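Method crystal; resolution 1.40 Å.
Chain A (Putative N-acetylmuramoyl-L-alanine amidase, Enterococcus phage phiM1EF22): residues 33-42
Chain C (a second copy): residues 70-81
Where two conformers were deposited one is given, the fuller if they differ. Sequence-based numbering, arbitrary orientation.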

ATOM      1  N   CYS A  33       5.958  -8.834   2.652  1.00  9.86           N
ATOM      2  CA  CYS A  33       7.102  -8.908   3.548  1.00 10.27           C
ATOM      3  C   CYS A  33       8.356  -9.064   2.699  1.00  9.67           C
ATOM      4  O   CYS A  33       8.398  -9.907   1.794  1.00 11.91           O
ATOM      5  CB  CYS A  33       6.958 -10.083   4.522  1.00 10.96           C
ATOM      6  SG  CYS A  33       5.636  -9.839   5.744  1.00 11.76           S
ATOM      7  N   ARG A  34       9.363  -8.243   2.969  1.00  9.47           N
ATOM      8  CA  ARG A  34      10.563  -8.213   2.150  1.00  9.22           C
ATOM      9  C   ARG A  34      11.781  -8.295   3.049  1.00  9.20           C
ATOM     10  O   ARG A  34      11.795  -7.723   4.143  1.00  9.20           O
ATOM     11  CB  ARG A  34      10.626  -6.917   1.349  1.00 11.14           C
ATOM     12  CG  ARG A  34      11.621  -6.975   0.230  1.00 12.83           C
ATOM     13  CD  ARG A  34      11.636  -5.674  -0.567  1.00 11.79           C
ATOM     14  NE  ARG A  34      10.407  -5.436  -1.324  1.00 12.58           N
ATOM     15  CZ  ARG A  34      10.158  -5.932  -2.540  1.00 14.88           C
ATOM     16  NH1 ARG A  34      11.034  -6.735  -3.134  1.00 15.11           N
ATOM     17  NH2 ARG A  34       9.027  -5.639  -3.160  1.00 14.80           N
ATOM     18  N   ARG A  35      12.802  -9.004   2.580  1.00 10.86           N
ATOM     19  CA  ARG A  35      14.010  -9.166   3.376  1.00 10.53           C
ATOM     20  C   ARG A  35      14.799  -7.866   3.457  1.00 11.35           C
ATOM     21  O   ARG A  35      14.943  -7.142   2.466  1.00 13.36           O
ATOM     22  CB  ARG A  35      14.899 -10.259   2.798  1.00  9.75           C
ATOM     23  CG  ARG A  35      16.116 -10.516   3.671  1.00 10.99           C
ATOM     24  CD  ARG A  35      17.084 -11.455   3.027  1.00 12.91           C
ATOM     25  NE  ARG A  35      18.248 -11.623   3.884  1.00 13.82           N
ATOM     26  CZ  ARG A  35      19.323 -12.324   3.558  1.00 18.40           C
ATOM     27  NH1 ARG A  35      19.388 -12.932   2.376  1.00 18.54           N
ATOM     28  NH2 ARG A  35      20.331 -12.413   4.413  1.00 20.88           N
ATOM     29  N   VAL A  36      15.316  -7.587   4.655  1.00  9.96           N
ATOM     30  CA  VAL A  36      16.198  -6.458   4.930  1.00 11.09           C
ATOM     31  C   VAL A  36      17.572  -7.052   5.193  1.00 14.63           C
ATOM     32  O   VAL A  36      17.729  -7.871   6.107  1.00 17.32           O
ATOM     33  CB  VAL A  36      15.703  -5.681   6.163  1.00 10.78           C
ATOM     34  CG1 VAL A  36      16.637  -4.533   6.493  1.00 12.36           C
ATOM     35  CG2 VAL A  36      14.278  -5.175   5.946  1.00 11.02           C
ATOM     36  N   SER A  37      18.573  -6.668   4.403  1.00 14.92           N
ATOM     37  CA  SER A  37      19.851  -7.374   4.481  1.00 19.87           C
ATOM     38  C   SER A  37      21.043  -6.467   4.742  1.00 20.12           C
ATOM     39  O   SER A  37      22.187  -6.922   4.630  1.00 23.14           O
ATOM     40  CB  SER A  37      20.095  -8.224   3.233  1.00 23.60           C
ATOM     41  OG  SER A  37      20.144  -7.401   2.090  1.00 27.24           O
ATOM     42  N   HIS A  38      20.816  -5.207   5.097  1.00 17.25           N
ATOM     43  CA  HIS A  38      21.904  -4.311   5.416  1.00 14.10           C
ATOM     44  C   HIS A  38      21.431  -3.408   6.547  1.00 14.16           C
ATOM     45  O   HIS A  38      20.265  -2.985   6.555  1.00 12.96           O
ATOM     46  CB  HIS A  38      22.286  -3.465   4.198  1.00 13.33           C
ATOM     47  CG  HIS A  38      23.539  -2.673   4.392  1.00 14.32           C
ATOM     48  ND1 HIS A  38      23.553  -1.456   5.034  1.00 14.34           N
ATOM     49  CD2 HIS A  38      24.823  -2.930   4.041  1.00 15.65           C
ATOM     50  CE1 HIS A  38      24.791  -0.992   5.066  1.00 15.45           C
ATOM     51  NE2 HIS A  38      25.581  -1.869   4.469  1.00 16.12           N
ATOM     52  N   PRO A  39      22.299  -3.104   7.512  1.00 13.29           N
ATOM     53  CA  PRO A  39      21.869  -2.261   8.639  1.00 12.47           C
ATOM     54  C   PRO A  39      21.302  -0.924   8.212  1.00 12.66           C
ATOM     55  O   PRO A  39      20.405  -0.395   8.881  1.00 12.90           O
ATOM     56  CB  PRO A  39      23.158  -2.095   9.455  1.00 13.01           C
ATOM     57  CG  PRO A  39      23.929  -3.348   9.162  1.00 14.31           C
ATOM     58  CD  PRO A  39      23.658  -3.637   7.708  1.00 14.22           C
ATOM     59  N   ASP A  40      21.790  -0.355   7.111  1.00 12.38           N
ATOM     60  CA  ASP A  40      21.298   0.952   6.705  1.00 12.67           C
ATOM     61  C   ASP A  40      19.949   0.885   6.005  1.00 12.15           C
ATOM     62  O   ASP A  40      19.261   1.911   5.925  1.00 12.71           O
ATOM     63  CB  ASP A  40      22.337   1.682   5.857  1.00 13.72           C
ATOM     64  CG  ASP A  40      23.466   2.257   6.690  1.00 16.06           C
ATOM     65  OD1 ASP A  40      23.384   2.206   7.941  1.00 17.35           O
ATOM     66  OD2 ASP A  40      24.441   2.758   6.095  1.00 17.92           O
ATOM     67  N   GLU A  41      19.556  -0.290   5.503  1.00 11.77           N
ATOM     68  CA  GLU A  41      18.181  -0.480   5.055  1.00 10.71           C
ATOM     69  C   GLU A  41      17.224  -0.391   6.230  1.00 10.80           C
ATOM     70  O   GLU A  41      16.160   0.237   6.142  1.00 11.85           O
ATOM     71  CB  GLU A  41      18.023  -1.835   4.367  1.00 12.82           C
ATOM     72  CG  GLU A  41      18.637  -1.896   2.998  1.00 16.55           C
ATOM     73  CD  GLU A  41      18.796  -3.315   2.483  1.00 21.20           C
ATOM     74  OE1 GLU A  41      19.717  -3.535   1.670  1.00 22.53           O
ATOM     75  OE2 GLU A  41      18.005  -4.202   2.878  1.00 23.69           O
ATOM     76  N   MET A  42      17.572  -1.052   7.334  1.00 10.80           N
ATOM     77  CA  MET A  42      16.764  -0.944   8.538  1.00 10.81           C
ATOM     78  C   MET A  42      16.704   0.498   9.021  1.00 11.07           C
ATOM     79  O   MET A  42      15.628   1.000   9.375  1.00 13.02           O
ATOM     80  CB  MET A  42      17.348  -1.857   9.621  1.00 11.84           C
ATOM     81  CG  MET A  42      16.386  -2.215  10.717  1.00 29.53           C
ATOM     82  SD  MET A  42      17.042  -3.543  11.746  1.00 20.78           S
ATOM     83  CE  MET A  42      15.913  -3.492  13.135  1.00 32.68           C
TER
ATOM     84  N   PRO C  70      24.437   8.045  -0.141  1.00 13.98           N
ATOM     85  CA  PRO C  70      23.365   7.629  -1.066  1.00 12.79           C
ATOM     86  C   PRO C  70      22.296   6.775  -0.391  1.00 10.67           C
ATOM     87  O   PRO C  70      22.090   5.598  -0.725  1.00 12.15           O
ATOM     88  CB  PRO C  70      24.145   6.870  -2.147  1.00 13.52           C
ATOM     89  CG  PRO C  70      25.311   6.276  -1.399  1.00 13.77           C
ATOM     90  CD  PRO C  70      25.687   7.287  -0.355  1.00 14.83           C
ATOM     91  N   TRP C  71      21.596   7.382   0.570  1.00  9.73           N
ATOM     92  CA  TRP C  71      20.541   6.684   1.301  1.00 10.42           C
ATOM     93  C   TRP C  71      19.415   6.202   0.391  1.00  9.86           C
ATOM     94  O   TRP C  71      18.715   5.238   0.739  1.00 11.32           O
ATOM     95  CB  TRP C  71      19.980   7.600   2.393  1.00 11.56           C
ATOM     96  CG  TRP C  71      20.901   7.748   3.552  1.00 11.73           C
ATOM     97  CD1 TRP C  71      21.812   8.756   3.769  1.00 12.58           C
ATOM     98  CD2 TRP C  71      21.039   6.834   4.645  1.00 12.11           C
ATOM     99  NE1 TRP C  71      22.494   8.520   4.943  1.00 13.91           N
ATOM    100  CE2 TRP C  71      22.030   7.355   5.502  1.00 13.23           C
ATOM    101  CE3 TRP C  71      20.403   5.636   4.991  1.00 12.22           C
ATOM    102  CZ2 TRP C  71      22.410   6.707   6.684  1.00 12.58           C
ATOM    103  CZ3 TRP C  71      20.777   4.995   6.174  1.00 11.84           C
ATOM    104  CH2 TRP C  71      21.771   5.531   7.002  1.00 12.44           C
ATOM    105  N   TYR C  72      19.221   6.855  -0.766  1.00  9.76           N
ATOM    106  CA  TYR C  72      18.229   6.387  -1.726  1.00 10.79           C
ATOM    107  C   TYR C  72      18.510   4.958  -2.181  1.00 11.75           C
ATOM    108  O   TYR C  72      17.571   4.216  -2.484  1.00 12.85           O
ATOM    109  CB  TYR C  72      18.143   7.347  -2.917  1.00 11.98           C
ATOM    110  CG  TYR C  72      19.489   7.827  -3.421  1.00 11.85           C
ATOM    111  CD1 TYR C  72      20.266   7.034  -4.264  1.00 11.46           C
ATOM    112  CD2 TYR C  72      19.969   9.082  -3.073  1.00 11.74           C
ATOM    113  CE1 TYR C  72      21.509   7.489  -4.740  1.00 12.98           C
ATOM    114  CE2 TYR C  72      21.202   9.540  -3.533  1.00 12.59           C
ATOM    115  CZ  TYR C  72      21.964   8.743  -4.366  1.00 13.23           C
ATOM    116  OH  TYR C  72      23.177   9.207  -4.824  1.00 14.24           O
ATOM    117  N   ASN C  73      19.786   4.554  -2.227  1.00 13.04           N
ATOM    118  CA  ASN C  73      20.107   3.164  -2.552  1.00 13.17           C
ATOM    119  C   ASN C  73      19.476   2.203  -1.553  1.00 12.82           C
ATOM    120  O   ASN C  73      18.985   1.135  -1.929  1.00 14.83           O
ATOM    121  CB  ASN C  73      21.620   2.945  -2.559  1.00 16.17           C
ATOM    122  CG  ASN C  73      22.296   3.574  -3.744  1.00 19.68           C
ATOM    123  OD1 ASN C  73      21.656   3.895  -4.749  1.00 21.10           O
ATOM    124  ND2 ASN C  73      23.602   3.752  -3.640  1.00 21.70           N
ATOM    125  N   ARG C  74      19.516   2.550  -0.267  1.00 11.68           N
ATOM    126  CA  ARG C  74      18.928   1.692   0.755  1.00 10.89           C
ATOM    127  C   ARG C  74      17.412   1.671   0.644  1.00 10.72           C
ATOM    128  O   ARG C  74      16.787   0.606   0.729  1.00 12.84           O
ATOM    129  CB  ARG C  74      19.344   2.186   2.140  1.00 11.63           C
ATOM    130  CG  ARG C  74      20.835   2.411   2.331  1.00 12.60           C
ATOM    131  CD  ARG C  74      21.660   1.157   2.054  1.00 13.82           C
ATOM    132  NE  ARG C  74      23.088   1.417   2.224  1.00 16.53           N
ATOM    133  CZ  ARG C  74      24.045   0.528   1.975  1.00 20.10           C
ATOM    134  NH1 ARG C  74      23.730  -0.685   1.534  1.00 21.07           N
ATOM    135  NH2 ARG C  74      25.319   0.856   2.155  1.00 21.14           N
ATOM    136  N   LEU C  75      16.803   2.841   0.463  1.00 11.27           N
ATOM    137  CA  LEU C  75      15.351   2.909   0.349  1.00 10.05           C
ATOM    138  C   LEU C  75      14.867   2.137  -0.866  1.00  9.49           C
ATOM    139  O   LEU C  75      13.870   1.411  -0.793  1.00 11.38           O
ATOM    140  CB  LEU C  75      14.902   4.369   0.259  1.00  9.40           C
ATOM    141  CG  LEU C  75      13.396   4.540   0.074  1.00  9.72           C
ATOM    142  CD1 LEU C  75      12.661   3.849   1.228  1.00 10.82           C
ATOM    143  CD2 LEU C  75      13.003   6.002  -0.002  1.00 10.77           C
ATOM    144  N   GLU C  76      15.578   2.258  -1.991  1.00  9.13           N
ATOM    145  CA  GLU C  76      15.123   1.590  -3.208  1.00 10.39           C
ATOM    146  C   GLU C  76      15.366   0.089  -3.174  1.00 11.99           C
ATOM    147  O   GLU C  76      14.797  -0.634  -3.996  1.00 13.33           O
ATOM    148  CB  GLU C  76      15.752   2.249  -4.443  1.00 11.18           C
ATOM    149  CG  GLU C  76      15.288   3.686  -4.638  1.00 12.41           C
ATOM    150  CD  GLU C  76      16.066   4.415  -5.722  1.00 14.08           C
ATOM    151  OE1 GLU C  76      16.920   3.771  -6.375  1.00 15.69           O
ATOM    152  OE2 GLU C  76      15.825   5.631  -5.920  1.00 14.43           O
ATOM    153  N   THR C  77      16.187  -0.400  -2.249  1.00 12.39           N
ATOM    154  CA  THR C  77      16.276  -1.841  -2.058  1.00 13.16           C
ATOM    155  C   THR C  77      15.048  -2.376  -1.330  1.00 13.38           C
ATOM    156  O   THR C  77      14.533  -3.447  -1.675  1.00 15.54           O
ATOM    157  CB  THR C  77      17.551  -2.194  -1.290  1.00 15.12           C
ATOM    158  OG1 THR C  77      18.689  -1.714  -2.026  1.00 17.54           O
ATOM    159  CG2 THR C  77      17.665  -3.690  -1.131  1.00 16.13           C
ATOM    160  N   VAL C  78      14.556  -1.642  -0.332  1.00 12.81           N
ATOM    161  CA  VAL C  78      13.403  -2.111   0.429  1.00 13.83           C
ATOM    162  C   VAL C  78      12.069  -1.737  -0.206  1.00 13.34           C
ATOM    163  O   VAL C  78      11.056  -2.396   0.072  1.00 15.25           O
ATOM    164  CB  VAL C  78      13.479  -1.685   1.907  1.00 16.82           C
ATOM    165  CG1 VAL C  78      14.739  -2.253   2.548  1.00 18.66           C
ATOM    166  CG2 VAL C  78      13.447  -0.178   2.037  1.00 17.71           C
ATOM    167  N   CYS C  79      12.039  -0.704  -1.047  1.00 12.01           N
ATOM    168  CA  CYS C  79      10.843  -0.285  -1.780  1.00 12.37           C
ATOM    169  C   CYS C  79      11.261  -0.133  -3.233  1.00 12.21           C
ATOM    170  O   CYS C  79      11.646   0.963  -3.668  1.00 12.80           O
ATOM    171  CB  CYS C  79      10.301   1.034  -1.239  1.00 15.40           C
ATOM    172  SG  CYS C  79       9.796   0.945   0.472  1.00 17.97           S
ATOM    173  N   PRO C  80      11.231  -1.219  -4.005  1.00 11.51           N
ATOM    174  CA  PRO C  80      11.869  -1.210  -5.327  1.00 11.01           C
ATOM    175  C   PRO C  80      11.283  -0.168  -6.270  1.00 10.01           C
ATOM    176  O   PRO C  80      10.094   0.158  -6.226  1.00 10.90           O
ATOM    177  CB  PRO C  80      11.615  -2.625  -5.847  1.00 13.88           C
ATOM    178  CG  PRO C  80      11.546  -3.457  -4.605  1.00 13.91           C
ATOM    179  CD  PRO C  80      10.836  -2.577  -3.590  1.00 12.79           C
ATOM    180  N   VAL C  81      12.140   0.341  -7.156  0.57 10.80           N
ATOM    181  CA  VAL C  81      11.708   1.327  -8.137  0.57 10.20           C
ATOM    182  C   VAL C  81      10.857   0.660  -9.210  0.57 11.43           C
ATOM    183  O   VAL C  81      11.168  -0.442  -9.681  0.57 12.69           O
ATOM    184  CB  VAL C  81      12.938   2.013  -8.747  0.57 10.42           C
ATOM    185  CG1 VAL C  81      12.520   2.911  -9.872  0.57 10.34           C
ATOM    186  CG2 VAL C  81      13.669   2.799  -7.685  0.57 10.79           C
TER
HETATM  187  O   HOH W   1       8.770  -3.559   0.533  1.00 15.88           O
HETATM  188  O   HOH W   2      21.000  -1.680   0.319  1.00 28.55           O

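Two copies of one protein meet here, a strand, a turn and the start of a helix in chain A lying against the helix carrying Arg C74 and Val C78 and the loop that follows it. The backbones come nearest at Glu A41 and Arg C74, whose CA atoms are 4.9 Å apart, and the two stretches together bury 546 Å². No clear direct hydrogen bond crosses the contact; packing, one cation-ring stack and two waters do the work.

Arg A34 opens the contact from the strand. It points toward chain C and its neighbour Arg A35 points away, as successive residues of a strand do. Its target is the end of the helix, where Cys C79 leaves helical geometry. CD of Arg A34 sits 3.4 Å from O of Val C78, and water 1 links the same groups, accepting from NE of Arg A34 at 3.1 Å and donating to O of Val C78 at 2.6 Å. Beyond that carbonyl, CG of Pro C80 lies over one face of the guanidinium, 3.5 Å from CZ of Arg A34: the CG and CD edge of the proline meets the face of the cation.

N of Ser A37 donates to OE2 of Glu A41 (3.0 Å), which ties the glutamate back to the turn.

His A38 has two tasks. As N-cap, its ND1 accepts from N of Asp A40 at 2.9 Å, fixing the ring at the start of the helix. The ring also carries the guanidinium of Arg C74 flat upon it, centres 3.7 Å apart and planes at 15°, so the stack rests on a ring already held in place by the cap.

Asp A40 meets chain C mainly through carbon and backbone. Its O lies 3.4 Å from CZ3 of Trp C71, at the indole edge, where the polarised C-H groups suit an oxygen. Its OD2 is 4.3 Å from NE of Arg C74 but well out of the guanidinium plane, so the charges attract without an N-H pointing at the oxygen.

Glu A41, buried, packs its aliphatic part on the helix: CB lies 3.8 Å from CG1 of Val C78, and CG 3.9 Å from O of Arg C74. At its tip, OE1 receives a hydrogen bond from water 2 at 2.6 Å; that water also accepts from NH1 of Arg C74 at 3.1 Å and donates to OG1 of Thr C77 at 3.3 Å. Acid and base are thus joined through solvent. Met A42, next along the helix, points away and makes no contact.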